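PDB 5GZT: chitinase from Paenibacillus sp. FPU-7, which probably hydrolyses internal beta-1,4 linkages between N-acetylglucosamine units of chitin and chitodextrins, as a cell-surface enzyme built of several modules. Local coordinates for residues Gly458-Thr464 against Thr513-Tyr517; Tyr478-Tyr484 against Lys526-Ala532; Val510-Val514 against Lys608-Ile612. All blocks are in the same frame, centred on the assembly; numbering follows the deposited sequence.

Interaction 1: Gly458-Thr464 against Thr513-Tyr517; sequences GASKTYT and TVKLY
In the glycoside hydrolase family 18 TIM barrel, residues G458-T464 follow barrel strand 452-457 at its C-terminal end and run into the short helix 461-464; they pack against T513-Y517 of the outer helix 510-519. Backbone torsions run from extended at G458 (-72/150) through A459 (-84/-23) to extended S460 (-72/158), then helical. S460 is the N-cap: its p rotamer lets OG accept from Y463 N at 3.0 Å. The CA register is A459 to T513 at 5.7 Å, K461 to L516 at 7.6 Å and T464 to Y517 at 7.7 Å, and the contact buries 310 Å² in all. L516 contributes most, 71 Å². Its CB points toward G458-T464, and its t, p rotamer sets CD2 3.6 Å from A459 O and 3.5 Å from T464 CG2. Y517 follows with 67 Å²; its CB starts sideways, but with chi1 at -84° and chi2 at 70° the ring reaches across, and T464 CG2 lies 3.5 Å from Y517 CE1. T464 itself is p, its OG1 donating to K461 O at 2.7 Å, which leaves the methyl for the helix. A459, with 47 Å², brings CB to 3.6 Å from T513 OG1, a hydroxyl that bonds to S509 O. L469 of helix 469-472 touches both T464 and Y517, and Y517 also rests on A457 and L481 of the barrel strands. The polar tie between the segments is very short: Y517 OH, 3.2 Å from Y463 CD1, donates to G458 O at 2.5 Å.

Interaction 2: Tyr478-Tyr484 against Lys526-Ala532; sequences YINLMTY and KLMVGGA. With FMT (formic acid), chain G.
Two neighbouring parallel strands of the family 18 TIM barrel, 478-481 and 527-532, run with axes 4.9 Å apart and an N-to-C angle of 16°. I479 pairs with L527 (CA-CA 5.2 Å) and N480 with M528 (4.8 Å). The ladder alternates: I479 N donates to K526 O at 2.7 Å, M528 N to I479 O at 2.8 Å and L481 N to M528 O at 2.9 Å, the first two almost straight at 172°. N480, L527 and V529 turn their backbone bonds to their other neighbours, I455 and A457 of strand 452-457 on one side, A618 and G619 at the start of strand 619-623 on the other. M482 and T483 centre successive inverse gamma turns. L481 O lies 3.1 Å from G530 N at a poor angle, but accepts a weak bond from T483 N at 2.8 Å. N480 and M528 point to one face; M528 SD also makes an oblique Met-aromatic contact 5.2 Å from the centroid of the Y478 ring, while Y478 OH bonds to Y305 and E452. I479, L481, L527 and V529 point to the other face, where L481 CD1 meets L527 CD2 at 3.9 Å. K526 NZ, held by T473 O and L476 O, also donates to formic acid O2 at 2.8 Å. One side chain adds a bond: T483, chi1 48°, donates from OG1 to G530 O at 2.7 Å.

Interaction 3: Val510-Val514 against Lys608-Ile612; sequences VDSTV and KAEYI
Y611 brings its ring against V510 and V514, one helical turn apart, and accounts for the largest share of this contact, 98 Å² of the 238 Å² buried. Residues 510-514 open helix 510-519 and residues 608-612 belong to helix 602-614, two helices on the outside of the family 18 TIM barrel. Both backbones are regular alpha helix, as V514 N to V510 O at 2.9 Å and I612 N to K608 O at 3.1 Å indicate. Their short axes stay 11.9 Å apart, with N-to-C directions 25° from parallel and a signed crossing of -25°. The nearest CA pairs are wide, V510 to K608 at 8.2 Å and D511 to Y611 at 8.3 Å, so long side chains bridge the gap. CA-CB of Y611 points toward helix 510-519, and chi1 -176° with chi2 -87° carries the ring on to it; Y611 CE1 comes 4.0 Å from V510 CG1 and 4.0 Å from V514 CG2. At the ring's tip, Y611 OH donates to D511 OD1 at 2.5 Å and lies 3.7 Å from V514 CB. D511 reaches it with chi1 t, although its CB sets off sideways, and its OD2 makes a salt bridge with K515. The end of K608 comes near V510, K608 NZ to V510 CG2 being 4.0 Å, while that ammonium is paired with E600 and bonded to T498. Beneath the two helices runs barrel strand 527-532, whose V529 touches V510, V514, K608 and I612; strand 619-623 meets K608 and I612 through F620, and helix 633-642 covers A609 and I612.

How the interactions relate
From the N terminus, the chain leaves strand 452-457 through 458-464, forms strand 478-481, climbs back along helix 510-519 into strand 527-532, and reaches helix 602-614 much later. Interaction 1 closes a loop of 48 residues and interaction 2 one of 41; their segments alternate, so the two loops cross. Interaction 3 spans 93 residues, starts on helix 510-519 where interaction 1 ends, sharing T513 and V514, and also crosses interaction 2. Y517 CZ lies 3.5 Å from L481 CD2, and V510 CG1 3.6 Å from V529 CG1, so the helix rests on both paired strands. Together the three contacts join consecutive beta/alpha units of the first of the two family 18 barrels.

Interaction 1: Gly458-Thr464 against Thr513-Tyr517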
loop_
_atom_site.group_PDB
_atom_site.type_symbol
_atom_site.label_atom_id
_atom_site.label_comp_id
_atom_site.label_asym_id
_atom_site.label_seq_id
_atom_site.Cartn_x
_atom_site.Cartn_y
_atom_site.Cartn_z
ATOM N N GLY B 458 5.194 -13.549 9.937
ATOM C CA GLY B 458 6.415 -13.418 10.638
ATOM C C GLY B 458 7.576 -13.549 9.714
ATOM O O GLY B 458 7.538 -14.284 8.696
ATOM N N ALA B 459 8.653 -12.862 10.099
ATOM C CA ALA B 459 9.881 -12.911 9.334
ATOM C C ALA B 459 10.727 -14.116 9.694
ATOM O O ALA B 459 11.579 -14.548 8.905
ATOM C CB ALA B 459 10.670 -11.596 9.466
ATOM N N SER B 460 10.542 -14.671 10.866
ATOM C CA SER B 460 11.477 -15.726 11.308
ATOM C C SER B 460 11.318 -17.082 10.575
ATOM O O SER B 460 10.257 -17.409 10.018
ATOM C CB SER B 460 11.339 -15.982 12.800
ATOM O OG SER B 460 10.015 -16.437 13.140
ATOM N N LYS B 461 12.389 -17.864 10.612
ATOM C CA LYS B 461 12.307 -19.246 10.179
ATOM C C LYS B 461 11.271 -20.025 11.053
ATOM O O LYS B 461 10.525 -20.811 10.501
ATOM C CB LYS B 461 13.682 -19.927 10.137
ATOM C CG LYS B 461 13.511 -21.379 9.660
ATOM C CD LYS B 461 14.558 -21.916 8.692
ATOM C CE LYS B 461 14.401 -23.449 8.481
ATOM N NZ LYS B 461 14.525 -24.212 9.792
ATOM N N THR B 462 11.187 -19.744 12.364
ATOM C CA THR B 462 10.152 -20.333 13.235
ATOM C C THR B 462 8.762 -20.117 12.688
ATOM O O THR B 462 7.943 -21.050 12.617
ATOM C CB THR B 462 10.214 -19.763 14.639
ATOM O OG1 THR B 462 11.539 -19.923 15.152
ATOM C CG2 THR B 462 9.241 -20.463 15.569
ATOM N N TYR B 463 8.483 -18.905 12.254
ATOM C CA TYR B 463 7.204 -18.657 11.635
ATOM C C TYR B 463 6.964 -19.485 10.342
ATOM O O TYR B 463 5.893 -20.011 10.168
ATOM C CB TYR B 463 6.998 -17.160 11.310
ATOM C CG TYR B 463 5.640 -16.907 10.731
ATOM C CD1 TYR B 463 5.440 -17.018 9.404
ATOM C CD2 TYR B 463 4.510 -16.614 11.556
ATOM C CE1 TYR B 463 4.167 -16.855 8.844
ATOM C CE2 TYR B 463 3.241 -16.448 11.003
ATOM C CZ TYR B 463 3.067 -16.600 9.650
ATOM O OH TYR B 463 1.864 -16.367 9.000
ATOM N N THR B 464 7.900 -19.510 9.406
ATOM C CA THR B 464 7.734 -20.252 8.138
ATOM C C THR B 464 7.532 -21.819 8.354
ATOM O O THR B 464 6.791 -22.498 7.617
ATOM C CB THR B 464 8.920 -19.976 7.177
ATOM O OG1 THR B 464 10.131 -20.156 7.867
ATOM C CG2 THR B 464 8.859 -18.538 6.673
ATOM N N THR B 513 14.585 -12.108 4.625
ATOM C CA THR B 513 13.224 -12.585 4.725
ATOM C C THR B 513 12.595 -12.928 3.391
ATOM O O THR B 513 11.918 -13.977 3.230
ATOM C CB THR B 513 12.337 -11.585 5.483
ATOM O OG1 THR B 513 12.965 -11.324 6.745
ATOM C CG2 THR B 513 10.980 -12.132 5.755
ATOM N N VAL B 514 12.766 -12.053 2.427
ATOM C CA VAL B 514 12.228 -12.257 1.137
ATOM C C VAL B 514 12.871 -13.513 0.528
ATOM O O VAL B 514 12.164 -14.289 -0.120
ATOM C CB VAL B 514 12.432 -11.055 0.224
ATOM C CG1 VAL B 514 12.126 -11.406 -1.229
ATOM C CG2 VAL B 514 11.543 -9.860 0.697
ATOM N N LYS B 515 14.154 -13.749 0.809
ATOM C CA LYS B 515 14.859 -14.900 0.254
ATOM C C LYS B 515 14.265 -16.178 0.921
ATOM O O LYS B 515 14.088 -17.163 0.244
ATOM C CB LYS B 515 16.336 -14.809 0.483
ATOM C CG LYS B 515 17.019 -13.872 -0.483
ATOM C CD LYS B 515 18.488 -13.657 -0.053
ATOM C CE LYS B 515 19.160 -12.833 -1.112
ATOM N NZ LYS B 515 20.475 -12.212 -0.858
ATOM N N LEU B 516 13.960 -16.123 2.215
ATOM C CA LEU B 516 13.348 -17.233 2.918
ATOM C C LEU B 516 11.995 -17.578 2.334
ATOM O O LEU B 516 11.705 -18.755 2.054
ATOM C CB LEU B 516 13.255 -16.995 4.428
ATOM C CG LEU B 516 12.389 -17.923 5.288
ATOM C CD1 LEU B 516 13.083 -19.309 5.506
ATOM C CD2 LEU B 516 12.122 -17.257 6.624
ATOM N N TYR B 517 11.183 -16.582 2.099
ATOM C CA TYR B 517 9.871 -16.784 1.563
ATOM C C TYR B 517 9.930 -17.316 0.112
ATOM O O TYR B 517 9.250 -18.334 -0.205
ATOM C CB TYR B 517 8.966 -15.545 1.699
ATOM C CG TYR B 517 8.312 -15.460 3.043
ATOM C CD1 TYR B 517 9.052 -15.181 4.188
ATOM C CD2 TYR B 517 6.962 -15.766 3.197
ATOM C CE1 TYR B 517 8.491 -15.238 5.443
ATOM C CE2 TYR B 517 6.405 -15.808 4.431
ATOM C CZ TYR B 517 7.157 -15.534 5.545
ATOM O OH TYR B 517 6.508 -15.520 6.790
#

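Interaction 2: Tyr478-Tyr484 against Lys526-Ala532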
loop_
_atom_site.group_PDB
_atom_site.type_symbol
_atom_site.label_atom_id
_atom_site.label_comp_id
_atom_site.label_asym_id
_atom_site.label_seq_id
_atom_site.Cartn_x
_atom_site.Cartn_y
_atom_site.Cartn_z
ATOM N N TYR B 478 -1.989 -11.631 -1.255
ATOM C CA TYR B 478 -0.581 -11.375 -0.884
ATOM C C TYR B 478 -0.325 -11.674 0.551
ATOM O O TYR B 478 -1.263 -11.802 1.384
ATOM C CB TYR B 478 -0.205 -9.929 -1.243
ATOM C CG TYR B 478 -1.207 -8.925 -0.766
ATOM C CD1 TYR B 478 -2.319 -8.644 -1.501
ATOM C CD2 TYR B 478 -1.015 -8.198 0.442
ATOM C CE1 TYR B 478 -3.271 -7.730 -1.076
ATOM C CE2 TYR B 478 -1.952 -7.235 0.856
ATOM C CZ TYR B 478 -3.089 -7.026 0.132
ATOM O OH TYR B 478 -4.020 -6.083 0.511
ATOM N N ILE B 479 0.960 -11.862 0.847
ATOM C CA ILE B 479 1.468 -11.929 2.190
ATOM C C ILE B 479 2.174 -10.583 2.514
ATOM O O ILE B 479 3.097 -10.144 1.808
ATOM C CB ILE B 479 2.414 -13.109 2.363
ATOM C CG1 ILE B 479 1.662 -14.440 2.074
ATOM C CG2 ILE B 479 2.955 -13.139 3.776
ATOM C CD1 ILE B 479 2.563 -15.629 2.041
ATOM N N ASN B 480 1.700 -9.946 3.580
ATOM C CA ASN B 480 2.376 -8.786 4.211
ATOM C C ASN B 480 3.504 -9.185 5.152
ATOM O O ASN B 480 3.242 -9.648 6.267
ATOM C CB ASN B 480 1.368 -7.979 4.980
ATOM C CG ASN B 480 0.252 -7.506 4.121
ATOM O OD1 ASN B 480 -0.882 -7.935 4.296
ATOM N ND2 ASN B 480 0.535 -6.594 3.217
ATOM N N LEU B 481 4.756 -9.045 4.716
ATOM C CA LEU B 481 5.871 -9.508 5.519
ATOM C C LEU B 481 6.280 -8.509 6.585
ATOM O O LEU B 481 6.615 -7.370 6.277
ATOM C CB LEU B 481 7.080 -9.824 4.668
ATOM C CG LEU B 481 7.017 -10.885 3.586
ATOM C CD1 LEU B 481 8.284 -10.782 2.703
ATOM C CD2 LEU B 481 6.923 -12.243 4.287
ATOM N N MET B 482 6.291 -8.965 7.815
ATOM C CA MET B 482 6.623 -8.170 8.973
ATOM C C MET B 482 8.125 -8.076 9.132
ATOM O O MET B 482 8.704 -8.566 10.080
ATOM C CB MET B 482 5.917 -8.712 10.217
ATOM C CG MET B 482 4.426 -8.387 10.145
ATOM S SD MET B 482 3.476 -8.707 11.669
ATOM C CE MET B 482 3.687 -10.444 11.735
ATOM N N THR B 483 8.727 -7.403 8.149
ATOM C CA THR B 483 10.148 -7.222 8.092
ATOM C C THR B 483 10.576 -5.999 8.980
ATOM O O THR B 483 11.268 -5.085 8.492
ATOM C CB THR B 483 10.631 -7.076 6.643
ATOM O OG1 THR B 483 9.815 -6.134 5.946
ATOM C CG2 THR B 483 10.643 -8.498 5.937
ATOM N N TYR B 484 10.247 -6.081 10.273
ATOM C CA TYR B 484 10.588 -5.094 11.283
ATOM C C TYR B 484 10.556 -5.819 12.600
ATOM O O TYR B 484 10.217 -7.020 12.622
ATOM C CB TYR B 484 9.642 -3.907 11.220
ATOM C CG TYR B 484 8.168 -4.190 11.095
ATOM C CD1 TYR B 484 7.457 -4.757 12.141
ATOM C CD2 TYR B 484 7.471 -3.850 9.934
ATOM C CE1 TYR B 484 6.103 -4.961 12.049
ATOM C CE2 TYR B 484 6.114 -4.076 9.820
ATOM C CZ TYR B 484 5.425 -4.623 10.870
ATOM O OH TYR B 484 4.053 -4.832 10.765
ATOM N N LYS B 526 3.386 -11.906 -4.771
ATOM C CA LYS B 526 2.486 -11.977 -3.632
ATOM C C LYS B 526 3.228 -11.580 -2.324
ATOM O O LYS B 526 2.746 -11.896 -1.185
ATOM C CB LYS B 526 1.926 -13.417 -3.509
ATOM C CG LYS B 526 0.875 -13.782 -4.553
ATOM C CD LYS B 526 0.188 -15.113 -4.289
ATOM C CE LYS B 526 -1.157 -15.154 -5.072
ATOM N NZ LYS B 526 -1.897 -16.381 -4.698
ATOM N N LEU B 527 4.416 -10.962 -2.458
ATOM C CA LEU B 527 5.184 -10.590 -1.257
ATOM C C LEU B 527 5.218 -9.094 -1.091
ATOM O O LEU B 527 5.789 -8.382 -1.962
ATOM C CB LEU B 527 6.601 -11.096 -1.323
ATOM C CG LEU B 527 6.710 -12.615 -1.147
ATOM C CD1 LEU B 527 8.171 -12.926 -1.394
ATOM C CD2 LEU B 527 6.292 -13.100 0.226
ATOM N N MET B 528 4.658 -8.614 0.016
ATOM C CA MET B 528 4.771 -7.193 0.362
ATOM C C MET B 528 5.903 -7.098 1.389
ATOM O O MET B 528 6.018 -7.871 2.378
ATOM C CB MET B 528 3.513 -6.647 0.976
ATOM C CG MET B 528 2.312 -6.594 0.085
ATOM S SD MET B 528 2.220 -5.247 -1.035
ATOM C CE MET B 528 1.881 -3.863 0.059
ATOM N N VAL B 529 6.734 -6.112 1.150
ATOM C CA VAL B 529 7.838 -5.845 2.048
ATOM C C VAL B 529 7.373 -4.891 3.145
ATOM O O VAL B 529 6.759 -3.855 2.829
ATOM C CB VAL B 529 8.985 -5.246 1.230
ATOM C CG1 VAL B 529 10.029 -4.554 2.114
ATOM C CG2 VAL B 529 9.584 -6.366 0.380
ATOM N N GLY B 530 7.755 -5.177 4.378
ATOM C CA GLY B 530 7.385 -4.313 5.522
ATOM C C GLY B 530 8.434 -3.230 5.920
ATOM O O GLY B 530 9.658 -3.449 5.884
ATOM N N GLY B 531 7.922 -2.071 6.288
ATOM C CA GLY B 531 8.719 -0.996 6.863
ATOM C C GLY B 531 8.032 -0.499 8.130
ATOM O O GLY B 531 6.856 -0.821 8.385
ATOM N N ALA B 532 8.770 0.255 8.917
ATOM C CA ALA B 532 8.292 0.747 10.212
ATOM C C ALA B 532 8.427 2.249 10.380
ATOM O O ALA B 532 9.473 2.820 10.014
ATOM C CB ALA B 532 9.046 0.045 11.308
HETATM C C FMT G . -5.303 -15.796 -5.492
HETATM O O1 FMT G . -5.985 -16.515 -4.739
HETATM O O2 FMT G . -4.248 -16.236 -6.211
#

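Interaction 3: Val510-Val514 against Lys608-Ile612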
loop_
_atom_site.group_PDB
_atom_site.type_symbol
_atom_site.label_atom_id
_atom_site.label_comp_id
_atom_site.label_asym_id
_atom_site.label_seq_id
_atom_site.Cartn_x
_atom_site.Cartn_y
_atom_site.Cartn_z
ATOM N N VAL B 510 15.055 -7.296 5.404
ATOM C CA VAL B 510 14.089 -7.487 4.362
ATOM C C VAL B 510 14.659 -8.570 3.395
ATOM O O VAL B 510 13.982 -9.493 3.022
ATOM C CB VAL B 510 13.845 -6.217 3.580
ATOM C CG1 VAL B 510 13.054 -6.443 2.310
ATOM C CG2 VAL B 510 13.125 -5.190 4.448
ATOM N N ASP B 511 15.890 -8.417 2.954
ATOM C CA ASP B 511 16.445 -9.335 1.924
ATOM C C ASP B 511 16.487 -10.810 2.455
ATOM O O ASP B 511 15.999 -11.714 1.793
ATOM C CB ASP B 511 17.804 -8.869 1.580
ATOM C CG ASP B 511 18.451 -9.662 0.437
ATOM O OD1 ASP B 511 17.811 -9.866 -0.602
ATOM O OD2 ASP B 511 19.645 -10.041 0.649
ATOM N N SER B 512 16.989 -11.022 3.652
ATOM C CA SER B 512 16.979 -12.362 4.240
ATOM C C SER B 512 15.582 -12.933 4.308
ATOM O O SER B 512 15.411 -14.119 4.009
ATOM C CB SER B 512 17.707 -12.437 5.585
ATOM O OG SER B 512 16.944 -11.849 6.650
ATOM N N THR B 513 14.585 -12.108 4.625
ATOM C CA THR B 513 13.224 -12.585 4.725
ATOM C C THR B 513 12.595 -12.928 3.391
ATOM O O THR B 513 11.918 -13.977 3.230
ATOM C CB THR B 513 12.337 -11.585 5.483
ATOM O OG1 THR B 513 12.965 -11.324 6.745
ATOM C CG2 THR B 513 10.980 -12.132 5.755
ATOM N N VAL B 514 12.766 -12.053 2.427
ATOM C CA VAL B 514 12.228 -12.257 1.137
ATOM C C VAL B 514 12.871 -13.513 0.528
ATOM O O VAL B 514 12.164 -14.289 -0.120
ATOM C CB VAL B 514 12.432 -11.055 0.224
ATOM C CG1 VAL B 514 12.126 -11.406 -1.229
ATOM C CG2 VAL B 514 11.543 -9.860 0.697
ATOM N N LYS B 608 14.325 0.600 0.165
ATOM C CA LYS B 608 13.365 -0.428 0.343
ATOM C C LYS B 608 12.388 -0.476 -0.820
ATOM O O LYS B 608 12.131 -1.573 -1.352
ATOM C CB LYS B 608 12.697 -0.219 1.659
ATOM C CG LYS B 608 12.094 -1.354 2.373
ATOM C CD LYS B 608 12.660 -1.265 3.811
ATOM C CE LYS B 608 11.662 -1.465 4.782
ATOM N NZ LYS B 608 12.351 -1.677 6.091
ATOM N N ALA B 609 11.900 0.677 -1.242
ATOM C CA ALA B 609 11.139 0.809 -2.448
ATOM C C ALA B 609 11.937 0.295 -3.680
ATOM O O ALA B 609 11.357 -0.413 -4.558
ATOM C CB ALA B 609 10.705 2.273 -2.671
ATOM N N GLU B 610 13.208 0.649 -3.786
ATOM C CA GLU B 610 14.013 0.159 -4.860
ATOM C C GLU B 610 14.219 -1.380 -4.776
ATOM O O GLU B 610 14.218 -2.069 -5.795
ATOM C CB GLU B 610 15.302 0.954 -5.052
ATOM C CG GLU B 610 15.134 2.455 -5.307
ATOM C CD GLU B 610 14.311 2.833 -6.583
ATOM O OE1 GLU B 610 14.263 2.013 -7.522
ATOM O OE2 GLU B 610 13.690 3.948 -6.659
ATOM N N TYR B 611 14.318 -1.951 -3.598
ATOM C CA TYR B 611 14.404 -3.385 -3.506
ATOM C C TYR B 611 13.133 -4.065 -4.051
ATOM O O TYR B 611 13.216 -5.033 -4.755
ATOM C CB TYR B 611 14.641 -3.790 -2.078
ATOM C CG TYR B 611 14.842 -5.237 -1.839
ATOM C CD1 TYR B 611 13.768 -6.089 -1.637
ATOM C CD2 TYR B 611 16.107 -5.788 -1.849
ATOM C CE1 TYR B 611 13.978 -7.450 -1.419
ATOM C CE2 TYR B 611 16.320 -7.110 -1.575
ATOM C CZ TYR B 611 15.228 -7.958 -1.439
ATOM O OH TYR B 611 15.416 -9.301 -1.177
ATOM N N ILE B 612 11.992 -3.511 -3.708
ATOM C CA ILE B 612 10.715 -3.999 -4.102
ATOM C C ILE B 612 10.645 -3.977 -5.627
ATOM O O ILE B 612 10.304 -4.988 -6.252
ATOM C CB ILE B 612 9.581 -3.113 -3.521
ATOM C CG1 ILE B 612 9.328 -3.475 -2.004
ATOM C CG2 ILE B 612 8.279 -3.262 -4.379
ATOM C CD1 ILE B 612 8.678 -2.326 -1.265
#